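Long-range contacts in esterase (Uncultured bacterium, PDB 5EGN), which hydrolyses carboxylic esters and degrades N-acyl homoserine lactones, the signal molecules of bacterial quorum sensing: residues M97-Q101 / V190-I195; V90-I94 / H242-L246; P27-N31 / S173-K177. The protein carries 2 engineered substitutions. All blocks are in the same frame, centred on the assembly; numbering follows the deposited sequence.

Contact 1: residues M97-Q101 / V190-I195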
loop_
_atom_site.group_PDB
_atom_site.type_symbol
_atom_site.label_atom_id
_atom_site.label_comp_id
_atom_site.label_asym_id
_atom_site.label_seq_id
_atom_site.Cartn_x
_atom_site.Cartn_y
_atom_site.Cartn_z
ATOM N N MET A 97 -6.178 -17.120 -10.571
ATOM C CA MET A 97 -7.126 -17.480 -11.619
ATOM C C MET A 97 -6.839 -16.699 -12.893
ATOM O O MET A 97 -6.778 -17.265 -13.986
ATOM C CB MET A 97 -8.563 -17.215 -11.169
ATOM C CG MET A 97 -8.972 -17.923 -9.897
ATOM S SD MET A 97 -10.714 -17.655 -9.520
ATOM C CE MET A 97 -10.843 -18.498 -7.950
ATOM N N ILE A 98 -6.666 -15.390 -12.736
ATOM C CA ILE A 98 -6.389 -14.493 -13.852
ATOM C C ILE A 98 -5.096 -14.883 -14.561
ATOM O O ILE A 98 -5.037 -14.910 -15.792
ATOM C CB ILE A 98 -6.300 -13.027 -13.377
ATOM C CG1 ILE A 98 -7.647 -12.570 -12.816
ATOM C CG2 ILE A 98 -5.877 -12.118 -14.517
ATOM C CD1 ILE A 98 -7.594 -11.237 -12.104
ATOM N N ALA A 99 -4.069 -15.199 -13.779
ATOM C CA ALA A 99 -2.786 -15.620 -14.331
ATOM C C ALA A 99 -2.908 -16.927 -15.119
ATOM O O ALA A 99 -2.326 -17.067 -16.195
ATOM C CB ALA A 99 -1.756 -15.767 -13.220
ATOM N N MET A 100 -3.662 -17.880 -14.578
ATOM C CA MET A 100 -3.853 -19.169 -15.242
ATOM C C MET A 100 -4.614 -19.012 -16.559
ATOM O O MET A 100 -4.219 -19.567 -17.594
ATOM C CB MET A 100 -4.581 -20.147 -14.315
ATOM C CG MET A 100 -3.706 -20.694 -13.193
ATOM S SD MET A 100 -4.480 -21.990 -12.203
ATOM C CE MET A 100 -5.586 -21.029 -11.173
ATOM N N GLN A 101 -5.701 -18.247 -16.513
ATOM C CA GLN A 101 -6.465 -17.918 -17.710
ATOM C C GLN A 101 -5.566 -17.237 -18.737
ATOM O O GLN A 101 -5.701 -17.452 -19.943
ATOM C CB GLN A 101 -7.648 -17.015 -17.360
ATOM C CG GLN A 101 -8.706 -16.948 -18.438
ATOM C CD GLN A 101 -9.359 -18.290 -18.682
ATOM O OE1 GLN A 101 -9.917 -18.895 -17.768
ATOM N NE2 GLN A 101 -9.277 -18.771 -19.915
ATOM N N VAL A 190 -15.466 -15.485 -10.218
ATOM C CA VAL A 190 -14.496 -15.991 -9.248
ATOM C C VAL A 190 -14.901 -17.346 -8.659
ATOM O O VAL A 190 -14.045 -18.178 -8.355
ATOM C CB VAL A 190 -14.277 -14.972 -8.097
ATOM C CG1 VAL A 190 -15.577 -14.704 -7.348
ATOM C CG2 VAL A 190 -13.189 -15.452 -7.147
ATOM N N PHE A 191 -16.203 -17.581 -8.527
ATOM C CA PHE A 191 -16.690 -18.812 -7.916
ATOM C C PHE A 191 -16.946 -19.918 -8.936
ATOM O O PHE A 191 -16.791 -21.100 -8.630
ATOM C CB PHE A 191 -17.974 -18.543 -7.126
ATOM C CG PHE A 191 -17.757 -17.769 -5.857
ATOM C CD1 PHE A 191 -17.074 -18.334 -4.793
ATOM C CD2 PHE A 191 -18.253 -16.483 -5.719
ATOM C CE1 PHE A 191 -16.879 -17.626 -3.622
ATOM C CE2 PHE A 191 -18.060 -15.772 -4.550
ATOM C CZ PHE A 191 -17.374 -16.345 -3.502
ATOM N N ALA A 192 -17.335 -19.534 -10.147
ATOM C CA ALA A 192 -17.786 -20.503 -11.140
ATOM C C ALA A 192 -16.688 -20.914 -12.118
ATOM O O ALA A 192 -16.788 -21.959 -12.763
ATOM C CB ALA A 192 -18.979 -19.949 -11.900
ATOM N N TRP A 193 -15.650 -20.090 -12.227
ATOM C CA TRP A 193 -14.530 -20.358 -13.126
ATOM C C TRP A 193 -13.886 -21.708 -12.826
ATOM O O TRP A 193 -13.451 -21.961 -11.705
ATOM C CB TRP A 193 -13.491 -19.243 -13.017
ATOM C CG TRP A 193 -12.305 -19.398 -13.911
ATOM C CD1 TRP A 193 -12.249 -19.143 -15.251
ATOM C CD2 TRP A 193 -10.991 -19.816 -13.526
ATOM N NE1 TRP A 193 -10.983 -19.388 -15.725
ATOM C CE2 TRP A 193 -10.193 -19.800 -14.686
ATOM C CE3 TRP A 193 -10.415 -20.205 -12.314
ATOM C CZ2 TRP A 193 -8.847 -20.161 -14.668
ATOM C CZ3 TRP A 193 -9.081 -20.563 -12.299
ATOM C CH2 TRP A 193 -8.311 -20.538 -13.467
ATOM N N ASN A 194 -13.829 -22.570 -13.835
ATOM C CA ASN A 194 -13.360 -23.937 -13.645
ATOM C C ASN A 194 -12.571 -24.447 -14.849
ATOM O O ASN A 194 -13.118 -24.598 -15.941
ATOM C CB ASN A 194 -14.552 -24.855 -13.361
ATOM C CG ASN A 194 -14.137 -26.215 -12.836
ATOM O OD1 ASN A 194 -13.099 -26.754 -13.214
ATOM N ND2 ASN A 194 -14.957 -26.780 -11.958
ATOM N N ILE A 195 -11.286 -24.715 -14.642
ATOM C CA ILE A 195 -10.427 -25.221 -15.708
ATOM C C ILE A 195 -9.682 -26.484 -15.284
ATOM O O ILE A 195 -8.533 -26.699 -15.677
ATOM C CB ILE A 195 -9.396 -24.165 -16.164
ATOM C CG1 ILE A 195 -8.501 -23.738 -14.997
ATOM C CG2 ILE A 195 -10.098 -22.958 -16.763
ATOM C CD1 ILE A 195 -7.161 -23.185 -15.433
#

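Contact 2: residues V90-I94 / H242-L246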
loop_
_atom_site.group_PDB
_atom_site.type_symbol
_atom_site.label_atom_id
_atom_site.label_comp_id
_atom_site.label_asym_id
_atom_site.label_seq_id
_atom_site.Cartn_x
_atom_site.Cartn_y
_atom_site.Cartn_z
ATOM N N VAL A 90 2.450 -12.911 -10.687
ATOM C CA VAL A 90 2.214 -13.259 -9.296
ATOM C C VAL A 90 0.745 -13.036 -8.952
ATOM O O VAL A 90 0.295 -11.899 -8.810
ATOM C CB VAL A 90 3.103 -12.431 -8.353
ATOM C CG1 VAL A 90 2.934 -12.896 -6.920
ATOM C CG2 VAL A 90 4.558 -12.537 -8.780
ATOM N N GLY A 91 -0.001 -14.127 -8.827
ATOM C CA GLY A 91 -1.430 -14.042 -8.596
ATOM C C GLY A 91 -1.872 -14.558 -7.242
ATOM O O GLY A 91 -1.461 -15.631 -6.807
ATOM N N ASN A 92 -2.723 -13.780 -6.579
ATOM C CA ASN A 92 -3.264 -14.141 -5.277
ATOM C C ASN A 92 -4.767 -14.388 -5.359
ATOM O O ASN A 92 -5.516 -13.514 -5.793
ATOM C CB ASN A 92 -2.957 -13.043 -4.260
ATOM C CG ASN A 92 -3.237 -13.470 -2.835
ATOM O OD1 ASN A 92 -3.465 -12.638 -1.961
ATOM N ND2 ASN A 92 -3.218 -14.775 -2.593
ATOM N N SER A 93 -5.195 -15.579 -4.942
ATOM C CA SER A 93 -6.591 -16.002 -5.059
ATOM C C SER A 93 -7.098 -15.860 -6.488
ATOM O O SER A 93 -6.717 -16.624 -7.376
ATOM C CB SER A 93 -7.487 -15.198 -4.110
ATOM O OG SER A 93 -8.858 -15.443 -4.366
ATOM N N ILE A 94 -7.955 -14.866 -6.699
ATOM C CA ILE A 94 -8.525 -14.612 -8.011
ATOM C C ILE A 94 -7.439 -14.144 -8.977
ATOM O O ILE A 94 -7.560 -14.317 -10.187
ATOM C CB ILE A 94 -9.662 -13.566 -7.944
ATOM C CG1 ILE A 94 -10.462 -13.556 -9.248
ATOM C CG2 ILE A 94 -9.116 -12.183 -7.625
ATOM C CD1 ILE A 94 -11.605 -12.572 -9.250
ATOM N N HIS A 242 -4.099 -16.985 3.940
ATOM C CA HIS A 242 -4.370 -16.600 2.555
ATOM C C HIS A 242 -3.403 -15.546 2.029
ATOM O O HIS A 242 -3.252 -15.382 0.820
ATOM C CB HIS A 242 -5.807 -16.080 2.429
ATOM C CG HIS A 242 -6.396 -16.234 1.062
ATOM N ND1 HIS A 242 -6.518 -17.459 0.438
ATOM C CD2 HIS A 242 -6.916 -15.324 0.205
ATOM C CE1 HIS A 242 -7.078 -17.294 -0.746
ATOM N NE2 HIS A 242 -7.330 -16.007 -0.912
ATOM N N PHE A 243 -2.742 -14.835 2.935
ATOM C CA PHE A 243 -1.943 -13.683 2.537
ATOM C C PHE A 243 -0.483 -13.789 2.964
ATOM O O PHE A 243 -0.031 -13.057 3.840
ATOM C CB PHE A 243 -2.562 -12.406 3.104
ATOM C CG PHE A 243 -4.052 -12.330 2.929
ATOM C CD1 PHE A 243 -4.603 -11.929 1.723
ATOM C CD2 PHE A 243 -4.902 -12.663 3.970
ATOM C CE1 PHE A 243 -5.974 -11.859 1.561
ATOM C CE2 PHE A 243 -6.273 -12.595 3.815
ATOM C CZ PHE A 243 -6.810 -12.195 2.608
ATOM N N TYR A 244 0.249 -14.695 2.324
ATOM C CA TYR A 244 1.670 -14.893 2.597
ATOM C C TYR A 244 2.471 -13.604 2.414
ATOM O O TYR A 244 3.425 -13.349 3.149
ATOM C CB TYR A 244 2.228 -15.993 1.688
ATOM C CG TYR A 244 3.599 -16.508 2.072
ATOM C CD1 TYR A 244 4.106 -16.322 3.352
ATOM C CD2 TYR A 244 4.389 -17.182 1.149
ATOM C CE1 TYR A 244 5.359 -16.792 3.700
ATOM C CE2 TYR A 244 5.641 -17.654 1.488
ATOM C CZ TYR A 244 6.122 -17.458 2.763
ATOM O OH TYR A 244 7.369 -17.930 3.102
ATOM N N GLN A 245 2.075 -12.788 1.442
ATOM C CA GLN A 245 2.817 -11.569 1.131
ATOM C C GLN A 245 2.659 -10.514 2.224
ATOM O O GLN A 245 3.432 -9.560 2.289
ATOM C CB GLN A 245 2.376 -10.995 -0.220
ATOM C CG GLN A 245 1.059 -10.237 -0.199
ATOM C CD GLN A 245 -0.141 -11.135 -0.416
ATOM O OE1 GLN A 245 -0.329 -12.121 0.293
ATOM N NE2 GLN A 245 -0.958 -10.799 -1.408
ATOM N N LEU A 246 1.661 -10.693 3.084
ATOM C CA LEU A 246 1.441 -9.775 4.198
ATOM C C LEU A 246 1.788 -10.409 5.543
ATOM O O LEU A 246 2.278 -9.731 6.448
ATOM C CB LEU A 246 -0.009 -9.288 4.219
ATOM C CG LEU A 246 -0.364 -8.137 3.278
ATOM C CD1 LEU A 246 -1.802 -7.699 3.503
ATOM C CD2 LEU A 246 0.593 -6.974 3.477
#

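Contact 3: residues P27-N31 / S173-K177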
loop_
_atom_site.group_PDB
_atom_site.type_symbol
_atom_site.label_atom_id
_atom_site.label_comp_id
_atom_site.label_asym_id
_atom_site.label_seq_id
_atom_site.Cartn_x
_atom_site.Cartn_y
_atom_site.Cartn_z
ATOM N N PRO A 27 -5.701 -10.174 -4.636
ATOM C CA PRO A 27 -6.846 -11.055 -4.373
ATOM C C PRO A 27 -8.190 -10.337 -4.461
ATOM O O PRO A 27 -8.241 -9.114 -4.586
ATOM C CB PRO A 27 -6.590 -11.545 -2.944
ATOM C CG PRO A 27 -5.777 -10.474 -2.329
ATOM C CD PRO A 27 -4.877 -9.986 -3.429
ATOM N N PHE A 28 -9.266 -11.113 -4.386
ATOM C CA PHE A 28 -10.624 -10.599 -4.521
ATOM C C PHE A 28 -10.980 -9.631 -3.391
ATOM O O PHE A 28 -10.558 -9.820 -2.250
ATOM C CB PHE A 28 -11.612 -11.771 -4.563
ATOM C CG PHE A 28 -12.969 -11.411 -5.098
ATOM C CD1 PHE A 28 -13.103 -10.739 -6.301
ATOM C CD2 PHE A 28 -14.112 -11.774 -4.407
ATOM C CE1 PHE A 28 -14.357 -10.419 -6.794
ATOM C CE2 PHE A 28 -15.366 -11.459 -4.895
ATOM C CZ PHE A 28 -15.488 -10.779 -6.090
ATOM N N SER A 29 -11.734 -8.587 -3.743
ATOM C CA SER A 29 -12.232 -7.556 -2.819
ATOM C C SER A 29 -11.152 -6.590 -2.326
ATOM O O SER A 29 -11.458 -5.628 -1.622
ATOM C CB SER A 29 -12.925 -8.192 -1.608
ATOM O OG SER A 29 -11.979 -8.545 -0.616
ATOM N N THR A 30 -9.899 -6.838 -2.693
ATOM C CA THR A 30 -8.810 -5.952 -2.296
ATOM C C THR A 30 -8.383 -5.069 -3.461
ATOM O O THR A 30 -9.158 -4.831 -4.387
ATOM C CB THR A 30 -7.586 -6.740 -1.795
ATOM O OG1 THR A 30 -6.958 -7.407 -2.897
ATOM C CG2 THR A 30 -8.002 -7.769 -0.756
ATOM N N ASN A 31 -7.149 -4.578 -3.402
ATOM C CA ASN A 31 -6.553 -3.847 -4.514
ATOM C C ASN A 31 -5.034 -3.962 -4.510
ATOM O O ASN A 31 -4.465 -4.736 -3.741
ATOM C CB ASN A 31 -6.965 -2.373 -4.487
ATOM C CG ASN A 31 -6.603 -1.686 -3.187
ATOM O OD1 ASN A 31 -5.440 -1.369 -2.937
ATOM N ND2 ASN A 31 -7.606 -1.433 -2.357
ATOM N N SER A 173 -16.331 2.279 -1.902
ATOM C CA SER A 173 -15.425 3.022 -2.766
ATOM C C SER A 173 -14.351 2.105 -3.341
ATOM O O SER A 173 -13.853 2.333 -4.441
ATOM C CB SER A 173 -14.778 4.172 -1.995
ATOM O OG SER A 173 -15.686 4.731 -1.063
ATOM N N ASN A 174 -14.001 1.070 -2.586
ATOM C CA ASN A 174 -12.993 0.110 -3.016
ATOM C C ASN A 174 -13.624 -1.123 -3.649
ATOM O O ASN A 174 -13.169 -1.608 -4.683
ATOM C CB ASN A 174 -12.115 -0.299 -1.831
ATOM C CG ASN A 174 -11.138 -1.404 -2.180
ATOM O OD1 ASN A 174 -10.112 -1.164 -2.812
ATOM N ND2 ASN A 174 -11.450 -2.625 -1.756
ATOM N N PHE A 175 -14.682 -1.619 -3.019
ATOM C CA PHE A 175 -15.342 -2.835 -3.466
ATOM C C PHE A 175 -16.841 -2.734 -3.227
ATOM O O PHE A 175 -17.326 -3.082 -2.151
ATOM C CB PHE A 175 -14.759 -4.048 -2.739
ATOM C CG PHE A 175 -15.314 -5.364 -3.200
ATOM C CD1 PHE A 175 -14.986 -5.871 -4.445
ATOM C CD2 PHE A 175 -16.142 -6.109 -2.377
ATOM C CE1 PHE A 175 -15.486 -7.086 -4.871
ATOM C CE2 PHE A 175 -16.645 -7.327 -2.796
ATOM C CZ PHE A 175 -16.316 -7.816 -4.045
ATOM N N PRO A 176 -17.582 -2.245 -4.231
ATOM C CA PRO A 176 -19.034 -2.104 -4.094
ATOM C C PRO A 176 -19.742 -3.449 -4.169
ATOM O O PRO A 176 -19.169 -4.424 -4.650
ATOM C CB PRO A 176 -19.412 -1.212 -5.276
ATOM C CG PRO A 176 -18.379 -1.492 -6.294
ATOM C CD PRO A 176 -17.106 -1.797 -5.550
ATOM N N LYS A 177 -20.982 -3.491 -3.697
ATOM C CA LYS A 177 -21.726 -4.738 -3.578
ATOM C C LYS A 177 -22.091 -5.345 -4.931
ATOM O O LYS A 177 -22.131 -6.571 -5.090
ATOM C CB LYS A 177 -22.990 -4.503 -2.754
ATOM C CG LYS A 177 -23.708 -5.766 -2.355
ATOM C CD LYS A 177 -22.767 -6.773 -1.725
ATOM C CE LYS A 177 -23.259 -8.175 -2.029
ATOM N NZ LYS A 177 -24.688 -8.367 -1.645
#

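Contact 1: residues M97-Q101 / V190-I195
W193 lays its indole against helix 94-105, where M97 covers one face of the ring and M100 and Q101 meet its edge. M97 CB stands 3.9 Å from the centroid of the six-membered ring of W193, close to the ring normal, which makes a CH-pi contact; M97 CG comes within 3.6 Å of W193 CZ3. Farther along the same side chain, M97 SD is 4.8 Å from that centroid in an oblique Met-aromatic contact, and M97 CE runs on to V190, 3.2 Å from V190 O and 3.9 Å from V190 CG2. One turn later M100 CE packs 3.6 Å from W193 CH2, near the ring plane, while M100 CB meets I195 CD1 at 4.1 Å.

The indole nitrogen does not lose its hydrogen bond in these apolar surroundings: W193 NE1 donates to Q101 OE1 at 2.4 Å, a very short but nearly straight bond. Q101 NE2 has a weak bond to D105 on the next helical turn. Backbone bonds between W193 and G121 tie the loop to the segment following strand 110-116, and I68 of helix 68-81 also touches the tryptophan. No other subunit reaches this buried patch. Residues 190-195 belong to the loop by which the chain returns from the helical insertion to strand 206-211, so the tryptophan pins that return to the helix following the putative nucleophile elbow. Such a join between a helical cap, inserted after the strand that runs here through residues 110-116, and the core beneath it belongs to the alpha/beta hydrolase fold.

Contact 2: residues V90-I94 / H242-L246
Residues 90-94 end strand 87-92 in what appears to be the nucleophile elbow of the alpha/beta hydrolase fold: G91, S93 and G95 fit the GxSxG pattern, and S93 adopts the strained backbone angles of 53/-108° expected of a serine at this sharp strand-to-helix turn. N92, S93 and H242 carry most of the contact. H242 presents its ring edge to the serine, its NE2 lying 3.3 Å from S93 CB, while its other ring nitrogen, ND1, hydrogen-bonds to D214. A histidine set between a serine and an aspartate, in the chain order serine, aspartate, histidine, is consistent with the catalytic triad of this fold, the probable role of the three residues here.

N92, at the x position before the serine, buries the most surface and points its amide between the loop and the start of helix 244-247. N92 OD1 accepts a hydrogen bond from Q245 NE2 at 3.2 Å, almost perfectly linear. N92 ND2 has its stronger partner in the carbonyl of L116 on the neighbouring strand 110-116, and adds a weak bond to H242 O at 3.5 Å. The asparagine thereby connects the central sheet with the backbone of the presumed catalytic histidine. F243, at the N-cap of the following helix, brings CD1 to 3.9 Å from N92 OD1.

S93 itself precedes helix 94-105 at the N-cap position without making a side-chain capping bond. Its chi1 of 171° (t) leaves S93 OG 3.8 Å from H242 NE2, too far for a hydrogen bond.

Contact 3: residues P27-N31 / S173-K177
N174 OD1 accepts a hydrogen bond from N31 ND2 at 2.6 Å, and the other end of each amide is also occupied: N31 OD1 takes the backbone NH of G33, while N174 ND2 donates to H168 O and, weakly, to S29 O at 3.0 Å. Within 27-31, a type II turn from P27 to T30 places S29 at positive phi. P27 O receives T30 OG1 at 2.7 Å and, weakly, T30 N at 3.4 Å; F28 O receives S29 OG at 2.5 Å. In the alpha/beta hydrolase fold the loop after the strand equivalent to 21-25 usually supplies part of the oxyanion hole, as this one probably does. Residues 173-177, between two helices of the cap insertion, cover it with F175, whose edge meets the face of F28 in a T-shaped pair (centroids 5.2 Å apart, planes at 79°). The face of F175 receives S29 CA in a CH-pi contact, 3.8 Å from the ring centroid. Beside N174 and N31 packs F40 of the second subunit.

All three contacts are buried, but at different depths: contact 2 lies nearest the middle of the chain, while contacts 1 and 3 join parts of the helical insertion to the core. Strand 87-92 in contact 2 leads directly into helix 94-105 of contact 1. I94, next to the putative nucleophile S93, touches V190 of contact 1 and P27 and F28 of contact 3, and so lies where the three meet. Their chemistry differs with place. Contact 1, along the helix after that serine, is mostly methionine and aromatic packing with one indole hydrogen bond, contact 2 is chiefly polar, and contact 3 mixes amide bonds with an aromatic pair. The second subunit reaches contacts 2 and 3 but leaves contact 1 untouched.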